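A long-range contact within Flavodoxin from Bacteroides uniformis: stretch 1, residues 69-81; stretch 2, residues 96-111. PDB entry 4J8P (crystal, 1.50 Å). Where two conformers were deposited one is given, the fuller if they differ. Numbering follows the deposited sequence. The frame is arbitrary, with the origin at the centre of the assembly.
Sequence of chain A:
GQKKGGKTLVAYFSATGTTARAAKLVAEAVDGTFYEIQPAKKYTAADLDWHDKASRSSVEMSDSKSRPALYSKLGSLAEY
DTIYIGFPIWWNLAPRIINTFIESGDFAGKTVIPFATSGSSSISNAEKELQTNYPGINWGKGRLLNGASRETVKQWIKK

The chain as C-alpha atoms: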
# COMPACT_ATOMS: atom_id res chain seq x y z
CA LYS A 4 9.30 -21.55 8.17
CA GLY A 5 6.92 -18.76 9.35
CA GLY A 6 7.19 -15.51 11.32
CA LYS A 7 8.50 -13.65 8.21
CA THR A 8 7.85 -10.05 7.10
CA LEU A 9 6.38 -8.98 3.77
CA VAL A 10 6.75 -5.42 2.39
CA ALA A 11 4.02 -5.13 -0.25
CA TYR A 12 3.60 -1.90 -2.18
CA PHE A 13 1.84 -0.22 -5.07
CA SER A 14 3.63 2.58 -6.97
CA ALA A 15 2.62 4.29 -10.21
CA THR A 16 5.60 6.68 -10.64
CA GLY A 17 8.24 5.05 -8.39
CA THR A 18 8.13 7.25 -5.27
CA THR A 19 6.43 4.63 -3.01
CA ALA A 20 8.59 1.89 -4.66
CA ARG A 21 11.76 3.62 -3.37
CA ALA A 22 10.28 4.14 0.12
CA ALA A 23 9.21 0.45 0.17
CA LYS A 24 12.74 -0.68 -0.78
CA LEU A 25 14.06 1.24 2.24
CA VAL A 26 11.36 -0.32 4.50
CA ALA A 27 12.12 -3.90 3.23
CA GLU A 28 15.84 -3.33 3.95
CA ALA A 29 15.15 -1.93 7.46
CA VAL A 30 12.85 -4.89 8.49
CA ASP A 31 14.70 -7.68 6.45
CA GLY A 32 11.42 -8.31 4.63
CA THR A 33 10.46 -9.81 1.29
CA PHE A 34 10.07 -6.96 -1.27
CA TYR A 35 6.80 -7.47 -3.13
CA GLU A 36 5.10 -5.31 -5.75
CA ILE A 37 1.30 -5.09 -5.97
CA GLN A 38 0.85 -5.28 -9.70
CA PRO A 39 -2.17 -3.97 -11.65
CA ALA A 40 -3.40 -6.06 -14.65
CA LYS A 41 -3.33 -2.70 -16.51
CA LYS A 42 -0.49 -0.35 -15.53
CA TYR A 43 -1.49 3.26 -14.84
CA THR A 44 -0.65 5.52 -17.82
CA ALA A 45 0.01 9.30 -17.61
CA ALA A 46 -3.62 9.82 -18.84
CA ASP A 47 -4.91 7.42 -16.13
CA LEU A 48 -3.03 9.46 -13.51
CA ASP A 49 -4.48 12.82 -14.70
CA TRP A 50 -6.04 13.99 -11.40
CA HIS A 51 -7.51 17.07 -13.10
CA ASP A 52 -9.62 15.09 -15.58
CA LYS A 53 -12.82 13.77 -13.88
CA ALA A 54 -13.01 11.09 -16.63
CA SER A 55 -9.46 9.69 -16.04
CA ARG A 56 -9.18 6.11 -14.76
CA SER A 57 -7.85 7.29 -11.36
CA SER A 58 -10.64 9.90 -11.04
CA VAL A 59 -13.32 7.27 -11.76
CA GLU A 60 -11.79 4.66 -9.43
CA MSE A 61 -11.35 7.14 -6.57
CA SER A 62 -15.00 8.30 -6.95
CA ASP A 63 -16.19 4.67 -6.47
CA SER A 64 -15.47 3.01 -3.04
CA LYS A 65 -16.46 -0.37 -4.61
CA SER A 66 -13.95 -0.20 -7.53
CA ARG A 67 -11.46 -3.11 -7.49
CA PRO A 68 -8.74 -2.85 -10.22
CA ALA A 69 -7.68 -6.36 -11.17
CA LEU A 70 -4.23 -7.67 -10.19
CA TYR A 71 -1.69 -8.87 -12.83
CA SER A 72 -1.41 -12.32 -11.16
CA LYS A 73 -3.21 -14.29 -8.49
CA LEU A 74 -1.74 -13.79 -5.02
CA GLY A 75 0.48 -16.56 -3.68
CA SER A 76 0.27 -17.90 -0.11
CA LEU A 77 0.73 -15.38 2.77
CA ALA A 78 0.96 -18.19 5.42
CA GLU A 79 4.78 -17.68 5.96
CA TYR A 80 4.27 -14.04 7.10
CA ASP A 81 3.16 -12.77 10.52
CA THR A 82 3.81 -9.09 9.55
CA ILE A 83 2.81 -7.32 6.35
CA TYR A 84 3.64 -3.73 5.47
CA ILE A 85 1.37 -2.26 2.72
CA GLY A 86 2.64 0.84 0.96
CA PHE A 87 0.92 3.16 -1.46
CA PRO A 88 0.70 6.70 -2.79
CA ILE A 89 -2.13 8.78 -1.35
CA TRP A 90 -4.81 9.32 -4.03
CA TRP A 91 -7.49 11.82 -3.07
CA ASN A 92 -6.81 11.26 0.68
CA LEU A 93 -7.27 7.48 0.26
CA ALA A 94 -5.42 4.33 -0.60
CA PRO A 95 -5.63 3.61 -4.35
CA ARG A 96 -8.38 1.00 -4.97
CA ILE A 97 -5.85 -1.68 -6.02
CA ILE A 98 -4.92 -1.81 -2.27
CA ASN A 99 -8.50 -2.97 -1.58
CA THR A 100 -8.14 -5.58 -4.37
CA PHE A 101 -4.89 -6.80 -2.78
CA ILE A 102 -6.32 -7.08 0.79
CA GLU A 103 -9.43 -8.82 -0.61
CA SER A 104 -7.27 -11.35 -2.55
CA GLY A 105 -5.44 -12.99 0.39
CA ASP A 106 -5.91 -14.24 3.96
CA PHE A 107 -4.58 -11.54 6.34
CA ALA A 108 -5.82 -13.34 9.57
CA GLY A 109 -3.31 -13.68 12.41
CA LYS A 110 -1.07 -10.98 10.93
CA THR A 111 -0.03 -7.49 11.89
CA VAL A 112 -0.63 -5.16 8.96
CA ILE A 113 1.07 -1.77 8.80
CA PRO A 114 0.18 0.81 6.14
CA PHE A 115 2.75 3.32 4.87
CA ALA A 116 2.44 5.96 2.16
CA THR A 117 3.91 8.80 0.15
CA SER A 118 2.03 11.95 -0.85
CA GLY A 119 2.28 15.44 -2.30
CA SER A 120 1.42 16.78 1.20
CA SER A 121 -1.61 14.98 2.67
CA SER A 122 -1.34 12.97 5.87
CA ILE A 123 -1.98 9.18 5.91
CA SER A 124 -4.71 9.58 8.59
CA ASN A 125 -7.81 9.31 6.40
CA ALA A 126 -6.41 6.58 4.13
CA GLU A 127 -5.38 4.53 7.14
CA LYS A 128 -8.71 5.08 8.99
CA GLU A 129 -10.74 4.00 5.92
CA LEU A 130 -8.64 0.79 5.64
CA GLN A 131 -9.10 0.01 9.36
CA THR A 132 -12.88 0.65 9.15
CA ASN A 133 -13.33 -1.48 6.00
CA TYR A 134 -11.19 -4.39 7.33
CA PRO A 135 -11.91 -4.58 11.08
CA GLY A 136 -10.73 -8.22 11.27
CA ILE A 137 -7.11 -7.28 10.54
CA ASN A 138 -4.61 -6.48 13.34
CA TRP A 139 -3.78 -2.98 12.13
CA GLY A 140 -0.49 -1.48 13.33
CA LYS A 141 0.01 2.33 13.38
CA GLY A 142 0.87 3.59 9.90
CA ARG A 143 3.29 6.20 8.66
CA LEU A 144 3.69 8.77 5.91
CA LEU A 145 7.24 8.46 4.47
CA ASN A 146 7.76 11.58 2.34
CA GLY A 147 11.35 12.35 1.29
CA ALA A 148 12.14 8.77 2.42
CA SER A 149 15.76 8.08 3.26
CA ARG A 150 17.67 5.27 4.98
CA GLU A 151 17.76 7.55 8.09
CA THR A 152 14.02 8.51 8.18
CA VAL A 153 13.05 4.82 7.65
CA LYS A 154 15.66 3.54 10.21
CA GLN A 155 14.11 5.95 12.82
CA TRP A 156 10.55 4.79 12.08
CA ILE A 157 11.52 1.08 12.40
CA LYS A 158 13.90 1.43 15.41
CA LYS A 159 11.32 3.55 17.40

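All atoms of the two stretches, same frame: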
# COMPACT_ATOMS: atom_id res chain seq x y z
N ALA A 69 -8.20 -5.00 -11.22
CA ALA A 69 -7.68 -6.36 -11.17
C ALA A 69 -6.16 -6.39 -11.00
O ALA A 69 -5.45 -5.48 -11.46
CB ALA A 69 -8.07 -7.10 -12.44
N LEU A 70 -5.67 -7.46 -10.35
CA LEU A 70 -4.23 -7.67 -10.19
C LEU A 70 -3.65 -8.41 -11.41
O LEU A 70 -4.35 -9.23 -12.03
CB LEU A 70 -3.93 -8.51 -8.94
CG LEU A 70 -4.46 -7.96 -7.62
CD1 LEU A 70 -4.16 -8.94 -6.47
CD2 LEU A 70 -3.88 -6.60 -7.33
N TYR A 71 -2.35 -8.23 -11.69
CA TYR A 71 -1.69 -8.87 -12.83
C TYR A 71 -1.66 -10.40 -12.69
O TYR A 71 -1.83 -11.11 -13.69
CB TYR A 71 -0.28 -8.31 -13.00
CG TYR A 71 0.47 -8.70 -14.25
CD1 TYR A 71 0.10 -8.18 -15.49
CD2 TYR A 71 1.56 -9.56 -14.20
CE1 TYR A 71 0.80 -8.52 -16.65
CE2 TYR A 71 2.25 -9.92 -15.36
CZ TYR A 71 1.87 -9.39 -16.58
OH TYR A 71 2.55 -9.71 -17.73
N SER A 72 -1.47 -10.89 -11.45
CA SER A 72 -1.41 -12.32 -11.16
C SER A 72 -2.13 -12.64 -9.88
O SER A 72 -2.28 -11.77 -9.01
CB SER A 72 0.04 -12.79 -11.07
OG SER A 72 0.75 -12.60 -12.29
N LYS A 73 -2.56 -13.92 -9.73
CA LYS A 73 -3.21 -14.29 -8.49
C LYS A 73 -2.15 -14.21 -7.40
O LYS A 73 -0.95 -14.36 -7.68
CB LYS A 73 -3.91 -15.67 -8.56
CG LYS A 73 -3.17 -16.86 -7.98
CD LYS A 73 -3.84 -18.23 -8.34
CE LYS A 73 -4.26 -18.28 -9.79
NZ LYS A 73 -4.49 -19.68 -10.22
N LEU A 74 -2.59 -13.91 -6.19
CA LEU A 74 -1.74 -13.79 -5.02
C LEU A 74 -1.31 -15.17 -4.58
O LEU A 74 -2.12 -16.10 -4.62
CB LEU A 74 -2.51 -13.09 -3.89
CG LEU A 74 -1.82 -11.98 -3.19
CD1 LEU A 74 -1.25 -10.97 -4.20
CD2 LEU A 74 -2.75 -11.33 -2.21
N GLY A 75 -0.04 -15.31 -4.22
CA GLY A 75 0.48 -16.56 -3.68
C GLY A 75 0.09 -16.67 -2.22
O GLY A 75 -0.64 -15.80 -1.71
N SER A 76 0.58 -17.70 -1.53
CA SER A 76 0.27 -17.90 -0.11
C SER A 76 0.93 -16.83 0.77
O SER A 76 2.08 -16.46 0.53
CB SER A 76 0.72 -19.29 0.35
OG SER A 76 0.71 -19.41 1.77
N LEU A 77 0.21 -16.37 1.81
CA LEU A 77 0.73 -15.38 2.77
C LEU A 77 0.99 -16.06 4.13
O LEU A 77 1.40 -15.40 5.07
CB LEU A 77 -0.23 -14.18 2.93
CG LEU A 77 -0.64 -13.44 1.65
CD1 LEU A 77 -1.70 -12.38 1.95
CD2 LEU A 77 0.57 -12.79 0.95
N ALA A 78 0.80 -17.39 4.21
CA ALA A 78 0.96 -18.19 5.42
C ALA A 78 2.32 -17.99 6.13
O ALA A 78 2.34 -17.95 7.35
CB ALA A 78 0.77 -19.67 5.09
N GLU A 79 3.43 -17.83 5.37
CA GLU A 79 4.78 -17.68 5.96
C GLU A 79 4.99 -16.32 6.69
O GLU A 79 5.97 -16.15 7.44
CB GLU A 79 5.86 -17.84 4.87
CG GLU A 79 5.76 -16.84 3.72
CD GLU A 79 6.56 -17.16 2.48
OE1 GLU A 79 7.80 -17.08 2.53
OE2 GLU A 79 5.93 -17.41 1.42
N TYR A 80 4.08 -15.35 6.48
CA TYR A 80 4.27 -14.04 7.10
C TYR A 80 3.40 -13.81 8.32
O TYR A 80 2.20 -14.10 8.28
CB TYR A 80 3.94 -12.95 6.06
CG TYR A 80 4.68 -13.11 4.76
CD1 TYR A 80 6.05 -12.87 4.68
CD2 TYR A 80 4.02 -13.53 3.61
CE1 TYR A 80 6.74 -13.04 3.48
CE2 TYR A 80 4.70 -13.67 2.40
CZ TYR A 80 6.06 -13.44 2.35
OH TYR A 80 6.74 -13.53 1.15
N ASP A 81 3.96 -13.18 9.36
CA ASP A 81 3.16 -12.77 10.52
C ASP A 81 3.01 -11.24 10.50
O ASP A 81 2.21 -10.70 11.26
CB ASP A 81 3.74 -13.28 11.86
CG ASP A 81 5.03 -12.66 12.38
OD1 ASP A 81 5.51 -11.69 11.78
OD2 ASP A 81 5.55 -13.15 13.42
N ARG A 96 -7.48 2.17 -5.08
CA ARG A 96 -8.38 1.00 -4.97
C ARG A 96 -7.69 -0.35 -5.17
O ARG A 96 -8.21 -1.36 -4.67
CB ARG A 96 -9.55 1.11 -5.96
CG ARG A 96 -10.32 2.45 -5.83
CD ARG A 96 -10.82 2.72 -4.41
NE ARG A 96 -11.71 3.89 -4.41
CZ ARG A 96 -12.19 4.48 -3.31
NH1 ARG A 96 -11.82 4.05 -2.10
NH2 ARG A 96 -13.06 5.48 -3.41
N ILE A 97 -6.55 -0.40 -5.86
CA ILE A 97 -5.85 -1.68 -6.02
C ILE A 97 -5.41 -2.21 -4.64
O ILE A 97 -5.22 -3.40 -4.48
CB ILE A 97 -4.68 -1.56 -7.00
CG1 ILE A 97 -4.19 -2.96 -7.40
CG2 ILE A 97 -3.55 -0.65 -6.42
CD1 ILE A 97 -3.15 -2.94 -8.44
N ILE A 98 -5.27 -1.32 -3.62
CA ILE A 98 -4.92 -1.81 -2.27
C ILE A 98 -6.08 -2.62 -1.71
O ILE A 98 -5.86 -3.66 -1.08
CB ILE A 98 -4.56 -0.61 -1.38
CG1 ILE A 98 -3.28 0.09 -1.93
CG2 ILE A 98 -4.40 -1.07 0.13
CD1 ILE A 98 -2.01 -0.88 -2.07
N ASN A 99 -7.32 -2.19 -1.98
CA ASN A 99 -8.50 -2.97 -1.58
C ASN A 99 -8.50 -4.31 -2.34
O ASN A 99 -8.78 -5.36 -1.74
CB ASN A 99 -9.78 -2.20 -1.85
CG ASN A 99 -9.82 -0.89 -1.09
OD1 ASN A 99 -9.47 0.14 -1.65
ND2 ASN A 99 -10.26 -0.93 0.16
N THR A 100 -8.17 -4.30 -3.65
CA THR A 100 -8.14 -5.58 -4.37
C THR A 100 -7.14 -6.53 -3.71
O THR A 100 -7.45 -7.70 -3.51
CB THR A 100 -7.76 -5.36 -5.83
OG1 THR A 100 -8.60 -4.36 -6.38
CG2 THR A 100 -7.91 -6.67 -6.67
N PHE A 101 -5.94 -6.00 -3.39
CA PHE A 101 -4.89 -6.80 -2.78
C PHE A 101 -5.36 -7.41 -1.45
O PHE A 101 -5.23 -8.62 -1.25
CB PHE A 101 -3.64 -5.91 -2.60
CG PHE A 101 -2.52 -6.56 -1.87
CD1 PHE A 101 -1.77 -7.58 -2.47
CD2 PHE A 101 -2.22 -6.21 -0.56
CE1 PHE A 101 -0.72 -8.21 -1.77
CE2 PHE A 101 -1.16 -6.82 0.13
CZ PHE A 101 -0.42 -7.81 -0.48
N ILE A 102 -5.88 -6.59 -0.53
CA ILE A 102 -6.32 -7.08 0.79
C ILE A 102 -7.43 -8.13 0.62
O ILE A 102 -7.50 -9.10 1.37
CB ILE A 102 -6.76 -5.89 1.67
CG1 ILE A 102 -5.54 -5.02 1.99
CG2 ILE A 102 -7.50 -6.34 2.96
CD1 ILE A 102 -5.90 -3.61 2.62
N GLU A 103 -8.30 -7.91 -0.37
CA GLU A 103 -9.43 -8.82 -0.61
C GLU A 103 -9.01 -10.05 -1.41
O GLU A 103 -9.87 -10.88 -1.70
CB GLU A 103 -10.56 -8.07 -1.31
CG GLU A 103 -11.17 -7.05 -0.35
CD GLU A 103 -12.16 -6.09 -0.97
OE1 GLU A 103 -12.61 -6.35 -2.11
OE2 GLU A 103 -12.50 -5.08 -0.31
N SER A 104 -7.72 -10.19 -1.75
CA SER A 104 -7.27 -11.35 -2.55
C SER A 104 -6.38 -12.34 -1.77
O SER A 104 -5.87 -13.30 -2.36
CB SER A 104 -6.53 -10.85 -3.79
OG SER A 104 -7.44 -10.11 -4.60
N GLY A 105 -6.23 -12.11 -0.47
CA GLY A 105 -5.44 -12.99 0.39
C GLY A 105 -6.03 -13.09 1.78
O GLY A 105 -6.97 -12.34 2.11
N ASP A 106 -5.48 -14.01 2.59
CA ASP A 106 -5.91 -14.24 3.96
C ASP A 106 -4.95 -13.52 4.90
O ASP A 106 -3.81 -13.96 5.07
CB ASP A 106 -5.97 -15.76 4.27
CG ASP A 106 -6.46 -16.13 5.67
OD1 ASP A 106 -6.81 -15.20 6.45
OD2 ASP A 106 -6.55 -17.33 5.97
N PHE A 107 -5.39 -12.38 5.45
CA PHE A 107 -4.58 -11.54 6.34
C PHE A 107 -4.84 -11.85 7.85
O PHE A 107 -4.30 -11.14 8.71
CB PHE A 107 -4.81 -10.05 6.00
CG PHE A 107 -4.24 -9.68 4.65
CD1 PHE A 107 -4.93 -9.98 3.48
CD2 PHE A 107 -2.98 -9.09 4.54
CE1 PHE A 107 -4.37 -9.71 2.22
CE2 PHE A 107 -2.45 -8.77 3.29
CZ PHE A 107 -3.13 -9.09 2.14
N ALA A 108 -5.55 -12.95 8.17
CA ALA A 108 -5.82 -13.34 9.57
C ALA A 108 -4.55 -13.76 10.29
O ALA A 108 -3.68 -14.41 9.72
CB ALA A 108 -6.83 -14.48 9.62
N GLY A 109 -4.46 -13.36 11.56
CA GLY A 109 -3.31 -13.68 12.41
C GLY A 109 -2.05 -12.93 12.05
O GLY A 109 -0.94 -13.40 12.34
N LYS A 110 -2.20 -11.78 11.36
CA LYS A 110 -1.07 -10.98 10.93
C LYS A 110 -1.20 -9.53 11.32
O LYS A 110 -2.30 -8.96 11.32
CB LYS A 110 -0.92 -11.05 9.39
CG LYS A 110 -0.88 -12.50 8.87
CD LYS A 110 -0.64 -12.54 7.38
CE LYS A 110 -0.96 -13.89 6.79
NZ LYS A 110 -0.23 -15.02 7.44
N THR A 111 -0.06 -8.92 11.62
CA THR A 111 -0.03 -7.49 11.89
C THR A 111 0.18 -6.82 10.56
O THR A 111 1.05 -7.23 9.78
CB THR A 111 1.03 -7.14 12.92
OG1 THR A 111 0.54 -7.55 14.20
CG2 THR A 111 1.37 -5.65 12.93
O HOH W 1 -5.34 -14.26 -4.88
O HOH W 2 -3.44 -15.52 -1.37

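Residues 69-81, mostly loop, run alongside a helix and the loop that follows it, residues 96-111, and the two stretches bury 654 Å² between them. Three leucines of the first stretch, Leu 70, Leu 74 and Leu 77, meet the second in order, from the helix to the loop beyond it; the backbones draw nearest at the far end, where the CA atoms of Asp 81 and Lys 110 lie 4.6 Å apart, against 6.5 Å for those of Leu 74 and Ser 104.

Leu 70 covers the helix. Its CA-to-CB bond points sideways, but the m,t side chain brings its end down among Ile 97, Thr 100 and Phe 101 of the helix, which the repeat of three to four residues brings to one side, and Ser 104 in the turn just beyond it. Leu 70 CD2 lies 3.7 Å from Ile 97 CG1, Leu 70 CG lies 3.8 Å from Thr 100 CG2, and Leu 70 CD1 reaches to 4.0 Å from Ser 104 OG. That hydroxyl is turned back on its own stretch, donating from Ser 104 OG to Thr 100 O at 2.6 Å, so it can border a methyl group without losing its hydrogen bond.

Leu 74 points toward the end of the helix. Its CD1 meets the edge of the Phe 101 ring, near the ring plane, at 3.7 Å from Phe 101 CE1, while CD2 rests 3.7 Å from Ser 104 O. Here Ile 102 to Gly 105 form a type I turn. Water 1 bridges the backbones beside this leucine, accepting from Leu 74 N at 3.1 Å and donating to Ser 104 O at 2.7 Å.

Leu 77 is the next bump, and its hollow depends on a bare backbone. Leu 77 CD1 sits 4.1 Å from Gly 105 CA; a CB on that glycine would point toward the first stretch and fall 2.7 Å from Leu 77 CD1, a clash, and a tight 3.2 Å from Leu 74 CD2. The same methyl lies over one face of the Phe 107 ring, 3.6 Å from Phe 107 CZ, with Leu 77 CD1 3.9 Å from the ring centroid in a CH-pi contact.

Polar bonds take over beyond the leucines. The type I turn from Leu 77 to Tyr 80, closed by Tyr 80 N to Leu 77 O at 3.0 Å, presents carbonyls to the long side chain of Lys 110. Its ammonium donates from Lys 110 NZ to Leu 77 O at 2.9 Å and to Tyr 80 O at 2.7 Å, while Lys 110 CE packs 3.9 Å from Leu 77 CB, so the chain fills space as well as bonding. Lys 110 itself ends a type II turn begun at Phe 107, in which Gly 109 adopts a positive phi, favourable to glycine. Finally the backbones join directly: Thr 111 N donates to Asp 81 O at 2.9 Å, and Lys 110 CA approaches Asp 81 O at 3.3 Å in a CA-H...O contact.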